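Local coordinates for D-alanyl-D-alanine carboxypeptidase DacD (Escherichia coli, PDB 5FSR), which removes the C-terminal D-alanine from the peptide side chains of cell-wall precursors, as a penicillin-binding serine DD-carboxypeptidase of peptidoglycan biosynthesis, at residues A[246-259]-A[271-285]. Sequence-based numbering, arbitrary orientation.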
ATOM      1  N   ALA A 246       4.356   0.680   5.909  1.00 24.26           N
ATOM      2  CA  ALA A 246       3.508   1.297   6.901  1.00 24.64           C
ATOM      3  C   ALA A 246       2.711   2.484   6.324  1.00 24.42           C
ATOM      4  O   ALA A 246       3.047   3.075   5.284  1.00 24.70           O
ATOM      5  CB  ALA A 246       4.336   1.725   8.093  1.00 26.07           C
ATOM      6  N   SER A 247       1.625   2.820   6.993  1.00 24.71           N
ATOM      7  CA  SER A 247       0.811   3.954   6.610  1.00 24.76           C
ATOM      8  C   SER A 247       0.192   4.503   7.893  1.00 25.85           C
ATOM      9  O   SER A 247      -0.241   3.736   8.747  1.00 26.51           O
ATOM     10  CB  SER A 247      -0.237   3.562   5.573  1.00 23.74           C
ATOM     11  OG  SER A 247      -1.192   4.580   5.385  1.00 24.08           O
ATOM     12  N   ALA A 248       0.234   5.818   8.031  1.00 26.26           N
ATOM     13  CA  ALA A 248      -0.132   6.501   9.271  1.00 27.48           C
ATOM     14  C   ALA A 248      -1.070   7.648   8.953  1.00 27.41           C
ATOM     15  O   ALA A 248      -0.950   8.283   7.911  1.00 26.60           O
ATOM     16  CB  ALA A 248       1.101   7.004   9.994  1.00 28.49           C
ATOM     17  N   VAL A 249      -2.047   7.831   9.827  1.00 28.27           N
ATOM     18  CA  VAL A 249      -2.972   8.915   9.752  1.00 29.27           C
ATOM     19  C   VAL A 249      -2.555   9.939  10.815  1.00 30.83           C
ATOM     20  O   VAL A 249      -1.929   9.613  11.817  1.00 31.98           O
ATOM     21  CB  VAL A 249      -4.430   8.442   9.992  1.00 29.70           C
ATOM     22  CG1 VAL A 249      -5.390   9.636  10.115  1.00 31.12           C
ATOM     23  CG2 VAL A 249      -4.891   7.545   8.869  1.00 28.12           C
ATOM     24  N   ASP A 250      -2.893  11.182  10.575  1.00 31.43           N
ATOM     25  CA  ASP A 250      -2.847  12.230  11.605  1.00 33.21           C
ATOM     26  C   ASP A 250      -3.861  13.263  11.126  1.00 34.03           C
ATOM     27  O   ASP A 250      -3.663  13.928  10.101  1.00 33.17           O
ATOM     28  CB  ASP A 250      -1.435  12.803  11.790  1.00 33.41           C
ATOM     29  CG  ASP A 250      -1.033  13.814  10.707  1.00 32.83           C
ATOM     30  OD1 ASP A 250      -1.023  13.468   9.520  1.00 31.10           O
ATOM     31  OD2 ASP A 250      -0.699  14.970  11.054  1.00 34.10           O
ATOM     32  N   GLY A 251      -4.981  13.329  11.830  1.00 35.81           N
ATOM     33  CA  GLY A 251      -6.100  14.168  11.424  1.00 37.21           C
ATOM     34  C   GLY A 251      -6.652  13.685  10.106  1.00 36.12           C
ATOM     35  O   GLY A 251      -7.074  12.531   9.999  1.00 35.24           O
ATOM     36  N   GLN A 252      -6.585  14.554   9.095  1.00 36.46           N
ATOM     37  CA  GLN A 252      -7.273  14.365   7.813  1.00 35.91           C
ATOM     38  C   GLN A 252      -6.271  14.029   6.665  1.00 33.96           C
ATOM     39  O   GLN A 252      -6.508  14.367   5.470  1.00 33.96           O
ATOM     40  CB  GLN A 252      -7.985  15.688   7.517  1.00 38.04           C
ATOM     41  CG  GLN A 252      -9.083  15.734   6.443  1.00 38.63           C
ATOM     42  CD  GLN A 252      -9.524  17.185   6.179  1.00 41.13           C
ATOM     43  OE1 GLN A 252      -9.170  18.112   6.932  1.00 42.36           O
ATOM     44  NE2 GLN A 252     -10.292  17.390   5.109  1.00 41.81           N
ATOM     45  N   ARG A 253      -5.162  13.373   7.024  1.00 32.36           N
ATOM     46  CA  ARG A 253      -4.008  13.187   6.136  1.00 30.65           C
ATOM     47  C   ARG A 253      -3.304  11.849   6.442  1.00 28.62           C
ATOM     48  O   ARG A 253      -3.148  11.454   7.603  1.00 28.83           O
ATOM     49  CB  ARG A 253      -2.978  14.338   6.246  1.00 31.85           C
ATOM     50  CG  ARG A 253      -1.599  13.905   5.726  1.00 31.21           C
ATOM     51  CD  ARG A 253      -0.488  14.868   5.889  1.00 32.66           C
ATOM     52  NE  ARG A 253      -0.172  15.123   7.282  1.00 34.47           N
ATOM     53  CZ  ARG A 253       1.023  15.475   7.745  1.00 35.03           C
ATOM     54  NH1 ARG A 253       2.067  15.576   6.933  1.00 34.73           N
ATOM     55  NH2 ARG A 253       1.167  15.682   9.053  1.00 36.34           N
ATOM     56  N   ARG A 254      -2.794  11.237   5.387  1.00 26.60           N
ATOM     57  CA  ARG A 254      -2.226   9.926   5.448  1.00 25.30           C
ATOM     58  C   ARG A 254      -0.955   9.875   4.639  1.00 24.58           C
ATOM     59  O   ARG A 254      -0.924  10.369   3.518  1.00 24.36           O
ATOM     60  CB  ARG A 254      -3.240   8.872   4.927  1.00 24.15           C
ATOM     61  CG  ARG A 254      -2.664   7.460   4.810  1.00 22.89           C
ATOM     62  CD  ARG A 254      -3.641   6.493   4.131  1.00 22.07           C
ATOM     63  NE  ARG A 254      -4.808   6.114   4.944  1.00 22.42           N
ATOM     64  CZ  ARG A 254      -4.793   5.267   5.979  1.00 22.45           C
ATOM     65  NH1 ARG A 254      -3.670   4.734   6.419  1.00 22.06           N
ATOM     66  NH2 ARG A 254      -5.920   4.973   6.601  1.00 23.17           N
ATOM     67  N   LEU A 255       0.056   9.205   5.209  1.00 24.51           N
ATOM     68  CA  LEU A 255       1.349   8.963   4.577  1.00 24.09           C
ATOM     69  C   LEU A 255       1.592   7.486   4.418  1.00 23.39           C
ATOM     70  O   LEU A 255       1.049   6.673   5.138  1.00 23.74           O
ATOM     71  CB  LEU A 255       2.467   9.577   5.432  1.00 25.16           C
ATOM     72  CG  LEU A 255       2.328  11.095   5.740  1.00 26.21           C
ATOM     73  CD1 LEU A 255       3.445  11.575   6.648  1.00 27.34           C
ATOM     74  CD2 LEU A 255       2.290  11.897   4.445  1.00 25.93           C
ATOM     75  N   ILE A 256       2.423   7.142   3.455  1.00 22.98           N
ATOM     76  CA  ILE A 256       2.744   5.798   3.152  1.00 22.41           C
ATOM     77  C   ILE A 256       4.273   5.736   3.089  1.00 23.03           C
ATOM     78  O   ILE A 256       4.851   6.348   2.217  1.00 23.08           O
ATOM     79  CB  ILE A 256       2.074   5.385   1.820  1.00 21.58           C
ATOM     80  CG1 ILE A 256       0.549   5.433   1.935  1.00 21.31           C
ATOM     81  CG2 ILE A 256       2.474   3.981   1.415  1.00 21.06           C
ATOM     82  CD1 ILE A 256      -0.166   5.197   0.627  1.00 20.79           C
ATOM     83  N   ALA A 257       4.903   5.018   4.031  1.00 23.66           N
ATOM     84  CA  ALA A 257       6.334   4.761   4.012  1.00 24.57           C
ATOM     85  C   ALA A 257       6.667   3.331   3.560  1.00 24.69           C
ATOM     86  O   ALA A 257       6.243   2.368   4.192  1.00 24.59           O
ATOM     87  CB  ALA A 257       6.895   4.998   5.386  1.00 25.79           C
ATOM     88  N   VAL A 258       7.397   3.198   2.449  1.00 25.20           N
ATOM     89  CA  VAL A 258       7.960   1.928   2.011  1.00 25.53           C
ATOM     90  C   VAL A 258       9.433   1.956   2.338  1.00 27.26           C
ATOM     91  O   VAL A 258      10.127   2.936   1.988  1.00 27.73           O
ATOM     92  CB  VAL A 258       7.784   1.695   0.502  1.00 25.15           C
ATOM     93  CG1 VAL A 258       8.496   0.429   0.053  1.00 25.73           C
ATOM     94  CG2 VAL A 258       6.316   1.575   0.141  1.00 24.19           C
ATOM     95  N   VAL A 259       9.916   0.914   3.028  1.00 28.05           N
ATOM     96  CA  VAL A 259      11.344   0.738   3.253  1.00 30.09           C
ATOM     97  C   VAL A 259      11.729  -0.628   2.700  1.00 30.82           C
ATOM     98  O   VAL A 259      10.989  -1.573   2.872  1.00 30.69           O
ATOM     99  CB  VAL A 259      11.695   0.858   4.750  1.00 31.41           C
ATOM    100  CG1 VAL A 259      13.163   0.483   5.008  1.00 33.27           C
ATOM    101  CG2 VAL A 259      11.408   2.269   5.264  1.00 31.30           C
ATOM    102  N   GLU A 271      13.591   3.101  10.665  1.00 43.20           N
ATOM    103  CA  GLU A 271      13.730   3.865   9.441  1.00 41.88           C
ATOM    104  C   GLU A 271      12.359   4.254   8.921  1.00 39.84           C
ATOM    105  O   GLU A 271      12.186   5.398   8.501  1.00 39.54           O
ATOM    106  CB  GLU A 271      14.489   3.102   8.356  1.00 41.70           C
ATOM    107  CG  GLU A 271      15.959   2.784   8.633  1.00 44.07           C
ATOM    108  CD  GLU A 271      16.758   3.916   9.279  1.00 45.81           C
ATOM    109  OE1 GLU A 271      16.724   5.042   8.756  1.00 45.29           O
ATOM    110  OE2 GLU A 271      17.441   3.662  10.300  1.00 47.81           O
ATOM    111  N   ALA A 272      11.387   3.326   8.981  1.00 38.37           N
ATOM    112  CA  ALA A 272      10.003   3.599   8.557  1.00 36.44           C
ATOM    113  C   ALA A 272       9.275   4.644   9.392  1.00 36.81           C
ATOM    114  O   ALA A 272       8.530   5.474   8.832  1.00 35.77           O
ATOM    115  CB  ALA A 272       9.173   2.320   8.532  1.00 35.58           C
ATOM    116  N   ARG A 273       9.458   4.569  10.713  1.00 38.22           N
ATOM    117  CA  ARG A 273       8.924   5.560  11.654  1.00 39.27           C
ATOM    118  C   ARG A 273       9.771   6.856  11.702  1.00 39.79           C
ATOM    119  O   ARG A 273       9.284   7.874  12.158  1.00 40.16           O
ATOM    120  CB  ARG A 273       8.813   4.946  13.061  1.00 41.91           C
ATOM    121  CG  ARG A 273       7.799   5.597  14.007  1.00 43.35           C
ATOM    122  CD  ARG A 273       8.124   5.220  15.457  1.00 46.38           C
ATOM    123  NE  ARG A 273       7.572   3.892  15.773  1.00 47.21           N
ATOM    124  CZ  ARG A 273       8.038   3.030  16.682  1.00 49.11           C
ATOM    125  NH1 ARG A 273       9.126   3.281  17.400  1.00 51.28           N
ATOM    126  NH2 ARG A 273       7.411   1.874  16.844  1.00 49.28           N
ATOM    127  N   LYS A 274      11.036   6.812  11.284  1.00 39.72           N
ATOM    128  CA  LYS A 274      11.830   8.038  11.057  1.00 40.11           C
ATOM    129  C   LYS A 274      11.296   8.787   9.813  1.00 38.12           C
ATOM    130  O   LYS A 274      11.252  10.006   9.803  1.00 38.36           O
ATOM    131  CB  LYS A 274      13.301   7.669  10.856  1.00 41.48           C
ATOM    132  CG  LYS A 274      14.263   8.801  10.557  1.00 42.72           C
ATOM    133  CD  LYS A 274      15.581   8.289   9.972  1.00 43.69           C
ATOM    134  CE  LYS A 274      16.406   7.479  10.956  1.00 45.67           C
ATOM    135  NZ  LYS A 274      17.715   7.102  10.351  1.00 46.77           N
ATOM    136  N   LEU A 275      10.904   8.049   8.775  1.00 35.63           N
ATOM    137  CA  LEU A 275      10.376   8.654   7.559  1.00 34.00           C
ATOM    138  C   LEU A 275       9.029   9.316   7.799  1.00 33.28           C
ATOM    139  O   LEU A 275       8.872  10.513   7.500  1.00 34.20           O
ATOM    140  CB  LEU A 275      10.230   7.636   6.435  1.00 32.41           C
ATOM    141  CG  LEU A 275      11.478   7.343   5.625  1.00 32.82           C
ATOM    142  CD1 LEU A 275      11.159   6.240   4.616  1.00 31.15           C
ATOM    143  CD2 LEU A 275      11.963   8.611   4.904  1.00 33.19           C
ATOM    144  N   LEU A 276       8.097   8.545   8.357  1.00 32.24           N
ATOM    145  CA  LEU A 276       6.750   8.997   8.728  1.00 31.54           C
ATOM    146  C   LEU A 276       6.706  10.114   9.772  1.00 32.65           C
ATOM    147  O   LEU A 276       5.808  10.945   9.768  1.00 32.05           O
ATOM    148  CB  LEU A 276       5.935   7.824   9.302  1.00 30.88           C
ATOM    149  CG  LEU A 276       5.489   6.744   8.342  1.00 29.36           C
ATOM    150  CD1 LEU A 276       5.009   5.485   9.110  1.00 29.37           C
ATOM    151  CD2 LEU A 276       4.411   7.290   7.426  1.00 28.14           C
ATOM    152  N   ARG A 277       7.632  10.084  10.707  1.00 34.08           N
ATOM    153  CA  ARG A 277       7.723  11.176  11.660  1.00 36.19           C
ATOM    154  C   ARG A 277       8.177  12.482  10.989  1.00 36.09           C
ATOM    155  O   ARG A 277       7.664  13.545  11.313  1.00 36.89           O
ATOM    156  CB  ARG A 277       8.664  10.830  12.811  1.00 38.39           C
ATOM    157  CG  ARG A 277       8.290  11.548  14.070  1.00 40.82           C
ATOM    158  CD  ARG A 277       7.107  10.843  14.702  1.00 40.94           C
ATOM    159  NE  ARG A 277       6.468  11.733  15.678  1.00 42.98           N
ATOM    160  CZ  ARG A 277       5.594  12.721  15.414  1.00 42.93           C
ATOM    161  NH1 ARG A 277       5.163  12.956  14.179  1.00 41.23           N
ATOM    162  NH2 ARG A 277       5.122  13.483  16.415  1.00 44.89           N
ATOM    163  N   TRP A 278       9.144  12.386  10.073  1.00 35.28           N
ATOM    164  CA  TRP A 278       9.663  13.553   9.335  1.00 35.33           C
ATOM    165  C   TRP A 278       8.584  14.042   8.378  1.00 33.83           C
ATOM    166  O   TRP A 278       8.439  15.230   8.173  1.00 34.12           O
ATOM    167  CB  TRP A 278      10.943  13.191   8.589  1.00 35.23           C
ATOM    168  CG  TRP A 278      11.519  14.265   7.708  1.00 35.57           C
ATOM    169  CD1 TRP A 278      12.371  15.285   8.086  1.00 37.21           C
ATOM    170  CD2 TRP A 278      11.339  14.404   6.284  1.00 34.15           C
ATOM    171  NE1 TRP A 278      12.692  16.046   6.994  1.00 37.05           N
ATOM    172  CE2 TRP A 278      12.082  15.535   5.879  1.00 35.28           C
ATOM    173  CE3 TRP A 278      10.612  13.697   5.326  1.00 32.32           C
ATOM    174  CZ2 TRP A 278      12.130  15.960   4.547  1.00 34.81           C
ATOM    175  CZ3 TRP A 278      10.647  14.129   4.001  1.00 31.87           C
ATOM    176  CH2 TRP A 278      11.407  15.231   3.622  1.00 33.16           C
ATOM    177  N   GLY A 279       7.810  13.114   7.824  1.00 32.06           N
ATOM    178  CA  GLY A 279       6.665  13.487   7.035  1.00 30.94           C
ATOM    179  C   GLY A 279       5.661  14.275   7.838  1.00 31.65           C
ATOM    180  O   GLY A 279       5.200  15.331   7.391  1.00 32.23           O
ATOM    181  N   GLN A 280       5.350  13.781   9.035  1.00 32.18           N
ATOM    182  CA  GLN A 280       4.217  14.282   9.843  1.00 32.92           C
ATOM    183  C   GLN A 280       4.450  15.662  10.428  1.00 34.40           C
ATOM    184  O   GLN A 280       3.518  16.452  10.499  1.00 34.89           O
ATOM    185  CB  GLN A 280       3.806  13.293  10.976  1.00 33.48           C
ATOM    186  CG  GLN A 280       2.675  12.375  10.547  1.00 32.36           C
ATOM    187  CD  GLN A 280       2.385  11.217  11.507  1.00 33.00           C
ATOM    188  OE1 GLN A 280       2.484  11.351  12.732  1.00 34.66           O
ATOM    189  NE2 GLN A 280       1.986  10.059  10.934  1.00 31.64           N
ATOM    190  N   GLN A 281       5.687  15.921  10.852  1.00 35.19           N
ATOM    191  CA  GLN A 281       6.054  17.153  11.539  1.00 37.01           C
ATOM    192  C   GLN A 281       6.353  18.343  10.616  1.00 36.78           C
ATOM    193  O   GLN A 281       6.090  19.481  10.988  1.00 38.02           O
ATOM    194  CB  GLN A 281       7.271  16.891  12.404  1.00 38.56           C
ATOM    195  CG  GLN A 281       7.031  15.863  13.489  1.00 39.24           C
ATOM    196  CD  GLN A 281       8.315  15.516  14.199  1.00 40.81           C
ATOM    197  OE1 GLN A 281       9.136  14.781  13.660  1.00 40.39           O
ATOM    198  NE2 GLN A 281       8.505  16.052  15.392  1.00 43.17           N
ATOM    199  N   ASN A 282       6.886  18.051   9.427  1.00 35.07           N
ATOM    200  CA  ASN A 282       7.442  19.054   8.516  1.00 35.18           C
ATOM    201  C   ASN A 282       6.613  19.446   7.273  1.00 33.88           C
ATOM    202  O   ASN A 282       6.926  20.442   6.619  1.00 34.42           O
ATOM    203  CB  ASN A 282       8.849  18.597   8.094  1.00 35.06           C
ATOM    204  CG  ASN A 282       9.809  18.542   9.272  1.00 36.71           C
ATOM    205  OD1 ASN A 282       9.929  19.527  10.015  1.00 38.42           O
ATOM    206  ND2 ASN A 282      10.477  17.400   9.468  1.00 36.32           N
ATOM    207  N   PHE A 283       5.584  18.658   6.971  1.00 32.28           N
ATOM    208  CA  PHE A 283       4.705  18.851   5.837  1.00 31.28           C
ATOM    209  C   PHE A 283       3.226  18.770   6.256  1.00 31.39           C
ATOM    210  O   PHE A 283       2.872  18.212   7.310  1.00 31.49           O
ATOM    211  CB  PHE A 283       4.959  17.777   4.758  1.00 29.49           C
ATOM    212  CG  PHE A 283       6.373  17.739   4.232  1.00 29.39           C
ATOM    213  CD1 PHE A 283       7.381  17.155   4.966  1.00 29.61           C
ATOM    214  CD2 PHE A 283       6.684  18.272   2.978  1.00 29.35           C
ATOM    215  CE1 PHE A 283       8.679  17.112   4.473  1.00 29.96           C
ATOM    216  CE2 PHE A 283       7.980  18.226   2.477  1.00 29.66           C
ATOM    217  CZ  PHE A 283       8.983  17.642   3.227  1.00 29.95           C
ATOM    218  N   THR A 284       2.389  19.353   5.407  1.00 31.68           N
ATOM    219  CA  THR A 284       0.945  19.333   5.498  1.00 32.21           C
ATOM    220  C   THR A 284       0.466  19.018   4.078  1.00 31.48           C
ATOM    221  O   THR A 284       1.212  19.220   3.129  1.00 31.39           O
ATOM    222  CB  THR A 284       0.344  20.700   5.921  1.00 34.25           C
ATOM    223  OG1 THR A 284       1.194  21.363   6.867  1.00 35.83           O
ATOM    224  CG2 THR A 284      -1.015  20.528   6.563  1.00 34.77           C
ATOM    225  N   THR A 285      -0.755  18.506   3.953  1.00 31.37           N
ATOM    226  CA  THR A 285      -1.455  18.358   2.672  1.00 31.12           C
ATOM    227  C   THR A 285      -2.677  19.277   2.736  1.00 33.04           C
ATOM    228  O   THR A 285      -3.520  19.108   3.622  1.00 33.82           O
ATOM    229  CB  THR A 285      -1.917  16.887   2.440  1.00 29.43           C
ATOM    230  OG1 THR A 285      -0.774  16.027   2.379  1.00 28.12           O
ATOM    231  CG2 THR A 285      -2.671  16.756   1.150  1.00 29.11           C
TER
HETATM  232  O   HOH W   1      -0.146   9.943  13.925  1.00 34.97           O
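L276 leans from helix 271-282 onto the hairpin 246-259, its CD2 3.6 Å from CB of L255 and its CD1 turned to A246, while CG rests on the methyl of A257. The small side chains of A257 and A272 are consistent with a close approach here: strand 253-259 runs roughly antiparallel to the helix, with axes 8.2 Å apart, and V259 lays CG2 against A272. G279 leaves room for the L255 side chain, and L255 CD1 sits 3.7 Å from G279 C.

Where the helix ends, R253 takes over. Its chain stays extended through chi2, then bends at chi3 (65°), bringing the guanidinium up to the last turn. R253 NH2 donates a nearly straight bond (167°) to a lone pair of Q280 O at 2.9 Å, and R253 NH1 reaches G279 O from above the carbonyl plane at 3.2 Å. D250, on the same hairpin, makes a salt bridge to NH2 through OD2, which likely steadies the guanidinium.

Beyond A248, at partly exposed D250 and Q280, the fit is looser and wetter. The Q280 amide stacks almost parallel to the D250 carboxylate, and a water links Q280 OE1 to V249 O. Together these contacts seat helix 265-282 on the central antiparallel sheet of the penicillin-binding, serine DD-peptidase fold.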